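Long-range contacts in capsid protein (Infectious hypodermal and hematopoietic necrosis virus, PDB 3N7X), which forms the icosahedral shell of a shrimp-infecting parvovirus, sixty copies building one capsid, and binds calcium ions between neighbouring subunits: residues D63-D67 with D277-L281; Y190-I194 with R267-K272; Y55-D59 with L71-P75; V124-L130 with E139-F143; M120-P125 with M203-D207. All blocks are in the same frame, centred on the assembly; numbering follows the deposited sequence.

Contact 1 of 5, residues D63-D67 with D277-L281; sequences DGNFD and DELKL
Phe66 lies flat under the carboxylate of Glu278, ring and carboxylate planes only 5° apart and stacked, with the two side chains sliding past each other in opposite directions. The overlap is off-centre: Glu278 CD comes to 3.4 Å from Phe66 CD2, while of the Glu278 methylenes CB lies near CE2 and CZ of the ring, and CG near CE2 and CD2. Because Glu278 is extended beyond CG, its acid reaches back along the ring to the start of the phenylalanine. There OE1 of Glu278 accepts the backbone N-H of Phe66 at 3.0 Å, a fairly straight bond (153°) that arrives on the syn side, somewhat out of the carboxylate plane. One residue thus supplies both the ring beneath the acid and a donor to it.

Both segments are loops. Residues 63-67 belong to the connection between strands 45-59 and 70-74, which lie in different sheets of the barrel, and residues 277-281 lead into strand 281-296. Two waters widen the grip on the acid. Water 1 donates to OE1 of Glu278 and to Gly64 O, the latter at 2.8 Å, and sits over the same ring face, near the rim. Water 2 donates to Glu278 OE2 and Phe66 O. With these donors on both oxygens, the glutamate is probably held in its charged form. Asn65 adds a looser touch, its amide turned 61° from the carboxylate. At the far edge of the ring, Leu279 O approaches Phe66 CZ at 3.4 Å near the ring plane, and Pro270 and Ala60 also pack on the phenyl group.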
# COMPACT_ATOMS: atom_id res chain seq x y z
N ASP A 63 61.90 47.94 79.73
CA ASP A 63 62.39 48.22 81.08
C ASP A 63 62.67 49.72 80.98
O ASP A 63 63.79 50.13 80.67
CB ASP A 63 63.70 47.47 81.33
CG ASP A 63 64.12 47.52 82.79
OD1 ASP A 63 63.88 48.55 83.45
OD2 ASP A 63 64.70 46.52 83.27
N GLY A 64 61.65 50.52 81.23
CA GLY A 64 61.81 51.96 81.11
C GLY A 64 61.35 52.34 79.71
O GLY A 64 60.30 51.87 79.26
N ASN A 65 62.11 53.17 79.02
CA ASN A 65 61.72 53.57 77.68
C ASN A 65 61.76 52.40 76.71
O ASN A 65 62.61 51.52 76.83
CB ASN A 65 62.63 54.69 77.17
CG ASN A 65 62.40 55.99 77.91
OD1 ASN A 65 61.50 56.09 78.74
ND2 ASN A 65 63.22 57.00 77.60
N PHE A 66 60.84 52.40 75.75
CA PHE A 66 60.77 51.33 74.77
C PHE A 66 62.09 51.16 74.03
O PHE A 66 62.78 52.14 73.74
CB PHE A 66 59.70 51.60 73.71
CG PHE A 66 58.30 51.71 74.26
CD1 PHE A 66 57.84 50.82 75.23
CD2 PHE A 66 57.41 52.65 73.74
CE1 PHE A 66 56.52 50.87 75.68
CE2 PHE A 66 56.09 52.71 74.18
CZ PHE A 66 55.64 51.82 75.15
N ASP A 67 62.42 49.92 73.71
CA ASP A 67 63.61 49.61 72.92
C ASP A 67 63.27 48.34 72.14
O ASP A 67 62.16 47.82 72.26
CB ASP A 67 64.86 49.39 73.80
CG ASP A 67 64.75 48.18 74.70
OD1 ASP A 67 64.38 47.08 74.21
OD2 ASP A 67 65.06 48.32 75.90
N ASP A 277 55.18 60.58 74.33
CA ASP A 277 54.60 59.90 75.48
C ASP A 277 54.54 58.39 75.20
O ASP A 277 54.24 57.99 74.08
CB ASP A 277 53.19 60.43 75.74
CG ASP A 277 53.17 61.89 76.13
OD1 ASP A 277 53.39 62.19 77.33
OD2 ASP A 277 52.95 62.75 75.25
N GLU A 278 54.83 57.57 76.20
CA GLU A 278 54.79 56.12 76.02
C GLU A 278 53.73 55.52 76.92
O GLU A 278 53.75 55.71 78.14
CB GLU A 278 56.16 55.50 76.34
CG GLU A 278 57.29 56.05 75.48
CD GLU A 278 58.59 55.27 75.62
OE1 GLU A 278 58.68 54.38 76.50
OE2 GLU A 278 59.54 55.56 74.86
N LEU A 279 52.78 54.80 76.32
CA LEU A 279 51.72 54.19 77.10
C LEU A 279 52.19 52.93 77.80
O LEU A 279 53.19 52.32 77.41
CB LEU A 279 50.53 53.84 76.20
CG LEU A 279 49.84 55.01 75.48
CD1 LEU A 279 48.62 54.47 74.74
CD2 LEU A 279 49.42 56.08 76.48
N LYS A 280 51.49 52.56 78.86
CA LYS A 280 51.81 51.36 79.62
C LYS A 280 50.68 50.37 79.35
O LYS A 280 49.66 50.35 80.05
CB LYS A 280 51.90 51.66 81.11
CG LYS A 280 52.97 52.69 81.47
CD LYS A 280 53.17 52.78 82.98
CE LYS A 280 54.11 53.92 83.36
NZ LYS A 280 53.51 55.26 83.05
N LEU A 281 50.86 49.57 78.31
CA LEU A 281 49.85 48.60 77.92
C LEU A 281 50.35 47.17 78.06
O LEU A 281 51.56 46.91 78.06
CB LEU A 281 49.42 48.84 76.47
CG LEU A 281 48.96 50.25 76.10
CD1 LEU A 281 48.62 50.29 74.62
CD2 LEU A 281 47.74 50.65 76.93
O HOH W 1 57.89 53.12 78.56
O HOH W 2 61.90 54.78 73.51

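Contact 2 of 5, residues Y190-I194 with R267-K272; sequences YEDPI and RMSPIK. With CA (calcium ion), chain B.
Tyr190 O and the guanidinium group of Arg267 make the tight, dry half of this contact. Both terminal nitrogens turn end-on to the one carbonyl oxygen, NH2 of Arg267 at 2.9 Å and NH1 at 3.0 Å from Tyr190 O, and the oxygen lies in the guanidinium plane. The group is also sandwiched: Pro193 CG covers one face, 3.7 Å from Arg267 NH1, and Pro270 CG sits over the centre of the opposite face. Arg267 NE forms a salt bridge with Glu150 and NH2 also bonds Tyr55 OH of a neighbouring subunit, which together fix the turn of the flat group. Pro270 works twice, since its CG also meets Tyr190 CD2 at 3.5 Å, while its carbonyl oxygen lies in plane at the edge of the tyrosine ring.

Here the end of strand 264-268, in one sheet of the barrel, meets the loop and first residues of helix 192-196. The other half holds the partly exposed Lys272 and ordered waters. The extended Lys272 chain passes over one face of the Tyr190 ring, CE 3.8 Å from the centroid in a CH-pi contact and NZ 4.0 Å away in an off-centre cation-pi contact, 34° from the ring normal. Water 3 accepts from Tyr190 N and, weakly, from Lys272 NZ. At the hydrated subunit boundary Glu191 gives OE2 to a calcium ion at 2.3 Å; waters 4, 5 and 6 bind the same ion. Water 4 also bonds to the Tyr190 hydroxyl and water 5 donates to Glu191 OE1, while Tyr55 O and Gln176 O of a neighbouring subunit complete the site.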
# COMPACT_ATOMS: atom_id res chain seq x y z
N TYR A 190 63.26 51.08 69.35
CA TYR A 190 62.19 50.13 69.60
C TYR A 190 61.50 49.59 68.35
O TYR A 190 60.75 48.62 68.44
CB TYR A 190 61.15 50.75 70.55
CG TYR A 190 60.14 51.66 69.90
CD1 TYR A 190 60.55 52.73 69.09
CD2 TYR A 190 58.77 51.47 70.09
CE1 TYR A 190 59.62 53.58 68.50
CE2 TYR A 190 57.83 52.31 69.50
CZ TYR A 190 58.26 53.36 68.71
OH TYR A 190 57.33 54.20 68.12
N GLU A 191 61.76 50.21 67.20
CA GLU A 191 61.15 49.74 65.95
C GLU A 191 61.96 48.63 65.28
O GLU A 191 61.54 48.08 64.27
CB GLU A 191 61.00 50.91 64.95
CG GLU A 191 59.70 51.70 65.12
CD GLU A 191 59.50 52.77 64.05
OE1 GLU A 191 59.83 52.53 62.87
OE2 GLU A 191 58.97 53.86 64.38
N ASP A 192 63.11 48.29 65.86
CA ASP A 192 63.95 47.27 65.26
C ASP A 192 63.24 45.96 64.90
O ASP A 192 63.39 45.45 63.79
CB ASP A 192 65.15 46.96 66.16
CG ASP A 192 66.32 46.37 65.38
OD1 ASP A 192 66.80 47.04 64.44
OD2 ASP A 192 66.75 45.25 65.71
N PRO A 193 62.44 45.41 65.83
CA PRO A 193 61.74 44.16 65.54
C PRO A 193 60.86 44.19 64.28
O PRO A 193 60.90 43.26 63.48
CB PRO A 193 60.93 43.92 66.81
CG PRO A 193 61.81 44.52 67.87
CD PRO A 193 62.23 45.82 67.22
N ILE A 194 60.07 45.25 64.10
CA ILE A 194 59.20 45.33 62.93
C ILE A 194 59.98 45.64 61.65
O ILE A 194 59.47 45.44 60.55
CB ILE A 194 58.08 46.39 63.09
CG1 ILE A 194 58.67 47.80 63.11
CG2 ILE A 194 57.29 46.10 64.36
CD1 ILE A 194 57.62 48.89 63.23
N ARG A 267 55.42 40.60 71.95
CA ARG A 267 55.50 41.81 72.76
C ARG A 267 54.25 42.61 72.47
O ARG A 267 53.78 42.67 71.33
CB ARG A 267 56.73 42.65 72.41
CG ARG A 267 56.60 43.50 71.16
CD ARG A 267 57.78 44.44 71.00
NE ARG A 267 57.68 45.26 69.80
CZ ARG A 267 58.56 46.18 69.44
NH1 ARG A 267 59.64 46.40 70.19
NH2 ARG A 267 58.38 46.88 68.33
N MET A 268 53.67 43.21 73.50
CA MET A 268 52.49 44.04 73.29
C MET A 268 53.05 45.17 72.43
O MET A 268 54.17 45.63 72.66
CB MET A 268 51.98 44.56 74.63
CG MET A 268 50.67 45.34 74.56
SD MET A 268 49.15 44.36 74.32
CE MET A 268 49.78 42.76 74.09
N SER A 269 52.29 45.61 71.43
CA SER A 269 52.77 46.68 70.56
C SER A 269 53.07 47.95 71.38
O SER A 269 52.19 48.49 72.05
CB SER A 269 51.74 46.97 69.47
OG SER A 269 52.32 47.73 68.43
N PRO A 270 54.32 48.42 71.35
CA PRO A 270 54.75 49.62 72.08
C PRO A 270 54.20 50.91 71.48
O PRO A 270 54.69 51.38 70.46
CB PRO A 270 56.27 49.53 72.01
CG PRO A 270 56.49 48.94 70.66
CD PRO A 270 55.45 47.84 70.60
N ILE A 271 53.21 51.49 72.14
CA ILE A 271 52.57 52.71 71.66
C ILE A 271 53.20 54.03 72.13
O ILE A 271 53.19 54.33 73.33
CB ILE A 271 51.08 52.75 72.05
CG1 ILE A 271 50.41 51.42 71.70
CG2 ILE A 271 50.38 53.90 71.35
CD1 ILE A 271 50.48 51.07 70.24
N LYS A 272 53.72 54.80 71.19
CA LYS A 272 54.30 56.12 71.48
C LYS A 272 53.33 57.15 70.92
O LYS A 272 52.74 56.93 69.87
CB LYS A 272 55.64 56.31 70.78
CG LYS A 272 56.83 55.73 71.50
CD LYS A 272 58.12 56.21 70.87
CE LYS A 272 59.32 55.55 71.52
NZ LYS A 272 60.63 55.95 70.91
CA CA B . 58.58 56.01 63.74
O HOH W 3 63.33 53.90 70.38
O HOH W 4 57.61 55.81 65.94
O HOH W 5 59.57 54.92 61.83
O HOH W 6 57.39 57.99 64.30

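Contact 3 of 5, residues Y55-D59 with L71-P75; sequences YFEFD and LYCLP. With CA (calcium ion), chain C.
Phe58 and Tyr72 both carry CG opposite the carbonyl carbon, beside the backbone N (chi1 -59° and -68°), and these torsions send the two rings past each other into the gap between their strands. They meet as a T-shaped pair, the Phe58 edge directed at the Tyr72 face, with centroids 5.1 Å apart and planes at 79°. The atom that leads is Phe58 CD1, 3.6 Å from Tyr72 CG and nearer the rim of the tyrosine ring than its centre.

Beyond the ring, the Tyr72 hydroxyl donates to Asp59 OD1 at 2.7 Å. The oxygen lies in the plane of the tyrosine ring at its edge, yet the hydroxyl comes to the acid from above the carboxylate plane. Ala61 N also donates to OD1 of Asp59, so this one oxygen is gripped by a phenol and a backbone amide.

Strands 55-59 and 71-74 run roughly antiparallel but do not pair: their axes stay 8.8 Å apart because they belong to the two facing sheets of the barrel, consistent with the jelly roll of parvovirus capsid proteins, and side chains fill the core between them. Further along, Phe56 CE2 meets Leu74 CD2 at 4.4 Å, a lighter, purely apolar touch; Pro178 packs on both phenylalanines. The other side of strand 55-59 faces a subunit boundary. There Tyr55 O binds a calcium ion at 2.4 Å, in the equivalent of the boundary site that Glu191 serves from the other subunit. Glu57 acts from the second shell, OE2 accepting from the metal-bound water 7 and OE1 from the metal-bound water 8.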
# COMPACT_ATOMS: atom_id res chain seq x y z
N TYR A 55 47.38 30.75 81.62
CA TYR A 55 47.16 32.19 81.45
C TYR A 55 48.52 32.80 81.18
O TYR A 55 49.49 32.50 81.89
CB TYR A 55 46.62 32.86 82.71
CG TYR A 55 45.26 32.44 83.21
CD1 TYR A 55 44.17 32.33 82.35
CD2 TYR A 55 45.06 32.20 84.57
CE1 TYR A 55 42.90 32.00 82.84
CE2 TYR A 55 43.80 31.88 85.06
CZ TYR A 55 42.73 31.77 84.20
OH TYR A 55 41.49 31.45 84.71
N PHE A 56 48.60 33.66 80.17
CA PHE A 56 49.85 34.35 79.85
C PHE A 56 49.59 35.85 79.86
O PHE A 56 48.50 36.30 79.50
CB PHE A 56 50.37 33.96 78.46
CG PHE A 56 50.87 32.54 78.36
CD1 PHE A 56 51.27 31.83 79.48
CD2 PHE A 56 51.00 31.94 77.10
CE1 PHE A 56 51.80 30.55 79.37
CE2 PHE A 56 51.53 30.65 76.97
CZ PHE A 56 51.92 29.95 78.11
N GLU A 57 50.59 36.62 80.29
CA GLU A 57 50.47 38.07 80.31
C GLU A 57 51.66 38.64 79.55
O GLU A 57 52.74 38.04 79.55
CB GLU A 57 50.48 38.62 81.74
CG GLU A 57 49.35 38.13 82.63
CD GLU A 57 49.65 36.78 83.25
OE1 GLU A 57 50.80 36.56 83.67
OE2 GLU A 57 48.73 35.93 83.32
N PHE A 58 51.47 39.78 78.90
CA PHE A 58 52.53 40.40 78.12
C PHE A 58 52.49 41.91 78.20
O PHE A 58 51.42 42.50 78.38
CB PHE A 58 52.39 40.04 76.64
CG PHE A 58 52.42 38.58 76.34
CD1 PHE A 58 53.62 37.88 76.34
CD2 PHE A 58 51.24 37.90 76.04
CE1 PHE A 58 53.65 36.52 76.03
CE2 PHE A 58 51.26 36.54 75.73
CZ PHE A 58 52.46 35.85 75.72
N ASP A 59 53.65 42.54 78.06
CA ASP A 59 53.75 43.99 78.02
C ASP A 59 54.66 44.28 76.83
O ASP A 59 54.94 43.37 76.05
CB ASP A 59 54.32 44.58 79.32
CG ASP A 59 55.71 44.08 79.64
OD1 ASP A 59 56.42 43.60 78.72
OD2 ASP A 59 56.11 44.19 80.81
N LEU A 71 62.11 40.18 73.44
CA LEU A 71 60.80 39.70 73.02
C LEU A 71 60.51 38.47 73.85
O LEU A 71 61.43 37.77 74.28
CB LEU A 71 60.81 39.32 71.53
CG LEU A 71 60.94 40.45 70.50
CD1 LEU A 71 61.08 39.85 69.10
CD2 LEU A 71 59.73 41.36 70.58
N TYR A 72 59.23 38.21 74.11
CA TYR A 72 58.88 37.02 74.87
C TYR A 72 58.98 35.87 73.89
O TYR A 72 58.63 36.02 72.72
CB TYR A 72 57.45 37.09 75.40
CG TYR A 72 57.23 38.14 76.45
CD1 TYR A 72 56.90 39.45 76.10
CD2 TYR A 72 57.33 37.82 77.80
CE1 TYR A 72 56.67 40.42 77.08
CE2 TYR A 72 57.11 38.78 78.79
CZ TYR A 72 56.78 40.07 78.42
OH TYR A 72 56.56 41.02 79.39
N CYS A 73 59.45 34.73 74.36
CA CYS A 73 59.58 33.57 73.50
C CYS A 73 58.70 32.43 73.99
O CYS A 73 58.60 32.21 75.20
CB CYS A 73 61.04 33.12 73.44
SG CYS A 73 61.31 31.56 72.55
N LEU A 74 58.06 31.73 73.07
CA LEU A 74 57.23 30.59 73.42
C LEU A 74 57.78 29.39 72.65
O LEU A 74 57.48 29.21 71.47
CB LEU A 74 55.76 30.82 73.05
CG LEU A 74 54.85 29.61 73.29
CD1 LEU A 74 55.02 29.07 74.70
CD2 LEU A 74 53.40 30.01 73.05
N PRO A 75 58.62 28.58 73.31
CA PRO A 75 59.23 27.40 72.70
C PRO A 75 58.30 26.19 72.63
O PRO A 75 58.38 25.28 73.45
CB PRO A 75 60.44 27.15 73.59
CG PRO A 75 59.89 27.49 74.94
CD PRO A 75 59.09 28.76 74.70
CA CA C . 50.69 31.95 83.92
O HOH W 7 49.43 33.79 84.84
O HOH W 8 51.75 34.02 83.41
O HOH W 9 50.76 29.63 83.26

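Contact 4 of 5, residues V124-L130 with E139-F143; sequences VPLMKDL and ETLTF
Met127 and Thr140 exchange two backbone hydrogen bonds, Thr140 N to Met127 O at 2.9 Å and Met127 N to Thr140 O at 3.0 Å. A third bond, Thr142 N to Pro125 O, is weak and long at 3.4 Å as the second strand runs out. Water 10 extends the polar part, accepting from Leu130 N and donating to Thr140 OG1, which itself donates to Leu141 O.

This is the beta hairpin of strands 111-131 and 137-141: Met127 with Thr140 forms an antiparallel hydrogen-bonded pair, and Leu126 with Leu141 the adjoining non-hydrogen-bonded one. On the side of Met127 and Thr140, the methionine chain runs out extended over Thr140 OG1 and Leu141 O and ends on Phe143. Its CE methyl stands over the middle of the phenyl face, 3.6 Å from the centroid and 6° off the normal, with SD farther above in a Met-aromatic contact. Leu130 CD2 adds to the cover at Phe143 CZ, 4.0 Å away. Phe143 also meets Phe143 of two neighbouring subunits edge-to-face, consistent with a position close to a fivefold axis.

The other side is lined by Val124 CG1 on Leu141 CD2. Pro125 CB presses on Thr142 CG2 at 3.3 Å. Toward the loop that closes the hairpin, Glu139, bent at its second torsion, crosses Lys128 at about a right angle and sets OE1 3.3 Å from Lys128 CB, while Lys128 NZ stays 4.8 Å from that oxygen.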
# COMPACT_ATOMS: atom_id res chain seq x y z
N VAL A 124 42.63 39.88 76.73
CA VAL A 124 42.06 40.95 77.54
C VAL A 124 43.11 42.04 77.67
O VAL A 124 44.08 41.89 78.41
CB VAL A 124 41.69 40.45 78.95
CG1 VAL A 124 41.16 41.60 79.79
CG2 VAL A 124 40.64 39.35 78.85
N PRO A 125 42.95 43.15 76.93
CA PRO A 125 43.89 44.27 76.95
C PRO A 125 43.93 45.00 78.30
O PRO A 125 42.89 45.21 78.93
CB PRO A 125 43.38 45.18 75.83
CG PRO A 125 42.72 44.21 74.89
CD PRO A 125 41.97 43.31 75.84
N LEU A 126 45.12 45.38 78.73
CA LEU A 126 45.31 46.06 80.00
C LEU A 126 46.12 47.34 79.88
O LEU A 126 46.88 47.52 78.93
CB LEU A 126 46.05 45.13 80.97
CG LEU A 126 45.39 43.78 81.24
CD1 LEU A 126 46.39 42.86 81.90
CD2 LEU A 126 44.16 43.97 82.12
N MET A 127 45.95 48.24 80.84
CA MET A 127 46.70 49.49 80.84
C MET A 127 46.97 49.97 82.27
O MET A 127 46.28 49.59 83.21
CB MET A 127 45.96 50.58 80.07
CG MET A 127 44.62 50.97 80.65
SD MET A 127 43.81 52.19 79.59
CE MET A 127 42.54 52.88 80.70
N LYS A 128 47.99 50.81 82.41
CA LYS A 128 48.36 51.36 83.70
C LYS A 128 48.72 52.82 83.45
O LYS A 128 49.78 53.30 83.83
CB LYS A 128 49.56 50.61 84.27
CG LYS A 128 49.82 50.85 85.75
CD LYS A 128 50.91 49.92 86.27
CE LYS A 128 51.05 49.98 87.78
NZ LYS A 128 52.02 48.95 88.28
N ASP A 129 47.81 53.53 82.79
CA ASP A 129 48.02 54.93 82.48
C ASP A 129 47.16 55.87 83.33
O ASP A 129 47.39 57.07 83.34
CB ASP A 129 47.79 55.19 80.99
CG ASP A 129 48.80 54.48 80.12
OD1 ASP A 129 50.01 54.54 80.44
OD2 ASP A 129 48.40 53.87 79.10
N LEU A 130 46.17 55.31 84.02
CA LEU A 130 45.30 56.11 84.87
C LEU A 130 45.97 56.31 86.23
O LEU A 130 46.65 55.41 86.75
CB LEU A 130 43.95 55.42 85.08
CG LEU A 130 43.06 55.34 83.84
CD1 LEU A 130 41.77 54.62 84.19
CD2 LEU A 130 42.78 56.74 83.32
N GLU A 139 46.71 49.64 87.60
CA GLU A 139 46.29 48.78 86.50
C GLU A 139 44.77 48.73 86.36
O GLU A 139 44.04 48.70 87.36
CB GLU A 139 46.81 47.36 86.74
CG GLU A 139 46.86 46.50 85.49
CD GLU A 139 48.25 46.44 84.87
OE1 GLU A 139 48.96 47.47 84.90
OE2 GLU A 139 48.63 45.37 84.35
N THR A 140 44.29 48.74 85.12
CA THR A 140 42.86 48.66 84.85
C THR A 140 42.65 48.05 83.47
O THR A 140 43.59 47.83 82.71
CB THR A 140 42.17 50.05 84.81
OG1 THR A 140 42.69 50.81 83.72
CG2 THR A 140 42.37 50.79 86.11
N LEU A 141 41.39 47.77 83.16
CA LEU A 141 41.06 47.26 81.85
C LEU A 141 41.34 48.44 80.93
O LEU A 141 41.53 49.58 81.38
CB LEU A 141 39.59 46.89 81.76
CG LEU A 141 39.15 45.65 82.53
CD1 LEU A 141 37.64 45.62 82.61
CD2 LEU A 141 39.69 44.39 81.86
N THR A 142 41.35 48.18 79.64
CA THR A 142 41.61 49.22 78.67
C THR A 142 40.27 49.88 78.27
O THR A 142 39.21 49.26 78.43
CB THR A 142 42.33 48.57 77.48
OG1 THR A 142 42.77 49.57 76.58
CG2 THR A 142 41.41 47.61 76.77
N PHE A 143 40.30 51.12 77.79
CA PHE A 143 39.07 51.84 77.38
C PHE A 143 38.39 51.21 76.17
O PHE A 143 37.16 51.16 76.10
CB PHE A 143 39.36 53.29 77.00
CG PHE A 143 39.74 54.17 78.14
CD1 PHE A 143 39.10 54.06 79.37
CD2 PHE A 143 40.69 55.17 77.96
CE1 PHE A 143 39.41 54.94 80.41
CE2 PHE A 143 41.01 56.05 78.99
CZ PHE A 143 40.37 55.93 80.22
O HOH W 10 45.18 52.46 83.99

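Contact 5 of 5, residues M120-P125 with M203-D207; sequences MHSMVP and MRTGD
Met203 CE rests on one face of the peptide joining Met120 and His121, 3.4 Å from Met120 O and 3.6 Å from His121 N. The other flat group, the Asp207 carboxylate, is met from above its plane by Arg204 N, which donates to OD2 at 2.9 Å. That bond braces a type II beta turn, Arg204 to Asp207, closed by Asp207 N to Arg204 O, with Gly206 at the position where positive phi is needed. The turn carries the chain from strand 199-203 of one barrel sheet to strand 208-214 of the other, and it lies against strand 111-131.

Met123 and Met203 pack closely, sliding past each other in opposite directions. Met203 is extended throughout, reaching the Met120 peptide, whereas Met123 bends at its last torsion (chi3 -68°) and tucks CE against Met203 CG at 3.5 Å.

No direct hydrogen bond crosses here; water does the joining. Water 12 accepts from Met123 N and donates to both Arg204 O and Asp207 O, water 11 links Ser122 N with Asp207 O, and water 13 spans Met123 O and Gly206 N. At the turn's corner, Thr205 CG2 lies 3.5 Å from Met123 O and equally close to Pro125 CD.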
# COMPACT_ATOMS: atom_id res chain seq x y z
N MET A 120 46.21 30.43 71.35
CA MET A 120 46.02 31.52 72.30
C MET A 120 44.75 32.22 71.88
O MET A 120 44.51 32.43 70.69
CB MET A 120 47.20 32.49 72.25
CG MET A 120 48.52 31.87 72.68
SD MET A 120 49.84 33.10 72.83
CE MET A 120 50.12 33.54 71.10
N HIS A 121 43.91 32.56 72.86
CA HIS A 121 42.66 33.23 72.56
C HIS A 121 42.17 34.05 73.75
O HIS A 121 42.85 34.14 74.77
CB HIS A 121 41.59 32.20 72.18
CG HIS A 121 41.25 31.24 73.28
ND1 HIS A 121 41.94 30.06 73.48
CD2 HIS A 121 40.29 31.28 74.24
CE1 HIS A 121 41.42 29.41 74.51
NE2 HIS A 121 40.42 30.13 74.99
N SER A 122 41.00 34.65 73.59
CA SER A 122 40.37 35.42 74.64
C SER A 122 41.24 36.52 75.24
O SER A 122 41.27 36.70 76.46
CB SER A 122 39.92 34.48 75.76
OG SER A 122 39.02 33.51 75.25
N MET A 123 41.94 37.26 74.39
CA MET A 123 42.79 38.33 74.88
C MET A 123 42.02 39.41 75.65
O MET A 123 40.92 39.79 75.26
CB MET A 123 43.53 39.00 73.73
CG MET A 123 44.33 40.20 74.19
SD MET A 123 45.11 41.04 72.82
CE MET A 123 46.33 39.80 72.33
N VAL A 124 42.63 39.88 76.73
CA VAL A 124 42.06 40.95 77.54
C VAL A 124 43.11 42.04 77.67
O VAL A 124 44.08 41.89 78.41
CB VAL A 124 41.69 40.45 78.95
CG1 VAL A 124 41.16 41.60 79.79
CG2 VAL A 124 40.64 39.35 78.85
N PRO A 125 42.95 43.15 76.93
CA PRO A 125 43.89 44.27 76.95
C PRO A 125 43.93 45.00 78.30
O PRO A 125 42.89 45.21 78.93
CB PRO A 125 43.38 45.18 75.83
CG PRO A 125 42.72 44.21 74.89
CD PRO A 125 41.97 43.31 75.84
N MET A 203 47.60 40.15 67.19
CA MET A 203 46.56 39.42 67.89
C MET A 203 45.79 40.42 68.73
O MET A 203 46.38 41.21 69.46
CB MET A 203 47.14 38.36 68.81
CG MET A 203 46.06 37.61 69.58
SD MET A 203 46.69 36.39 70.74
CE MET A 203 45.15 35.65 71.38
N ARG A 204 44.47 40.40 68.60
CA ARG A 204 43.63 41.29 69.37
C ARG A 204 42.40 40.56 69.89
O ARG A 204 42.23 39.37 69.63
CB ARG A 204 43.21 42.51 68.53
CG ARG A 204 43.04 42.21 67.06
CD ARG A 204 42.42 43.39 66.32
NE ARG A 204 43.27 44.59 66.24
CZ ARG A 204 44.45 44.63 65.63
NH1 ARG A 204 44.93 43.54 65.05
NH2 ARG A 204 45.13 45.78 65.56
N THR A 205 41.57 41.26 70.64
CA THR A 205 40.37 40.67 71.20
C THR A 205 39.61 39.90 70.12
O THR A 205 39.46 40.39 68.99
CB THR A 205 39.46 41.75 71.79
OG1 THR A 205 39.23 42.77 70.82
CG2 THR A 205 40.11 42.37 73.02
N GLY A 206 39.14 38.71 70.46
CA GLY A 206 38.39 37.91 69.51
C GLY A 206 39.22 36.98 68.64
O GLY A 206 38.69 36.03 68.07
N ASP A 207 40.51 37.25 68.52
CA ASP A 207 41.37 36.40 67.69
C ASP A 207 41.72 35.09 68.36
O ASP A 207 41.64 34.96 69.58
CB ASP A 207 42.69 37.10 67.36
CG ASP A 207 42.54 38.24 66.38
OD1 ASP A 207 41.45 38.37 65.76
OD2 ASP A 207 43.52 39.01 66.22
O HOH W 11 39.37 34.60 71.19
O HOH W 12 41.92 37.13 71.39
O HOH W 13 38.89 38.46 73.49

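From the N terminus, contact 3 closes first, a short loop from strand 45-59 to strand 70-74 that joins the facing sheets. Contact 1 opens within that loop and crosses it, closing only at 277-281 and so enclosing contacts 2, 4 and 5. Contact 5 runs from strand 111-131 to the turn at 203-207; contact 4, a hairpin starting on the same strand, lies within its span and shares Val124 and Pro125. Contact 2 opens at 190-194, before contact 5 has closed, and crosses it. Backbone bonds join neighbours: Lys280 O to Lys128 N ties contact 1 to contact 4, and Asp59 O to Met268 N ties contact 3 to contact 2.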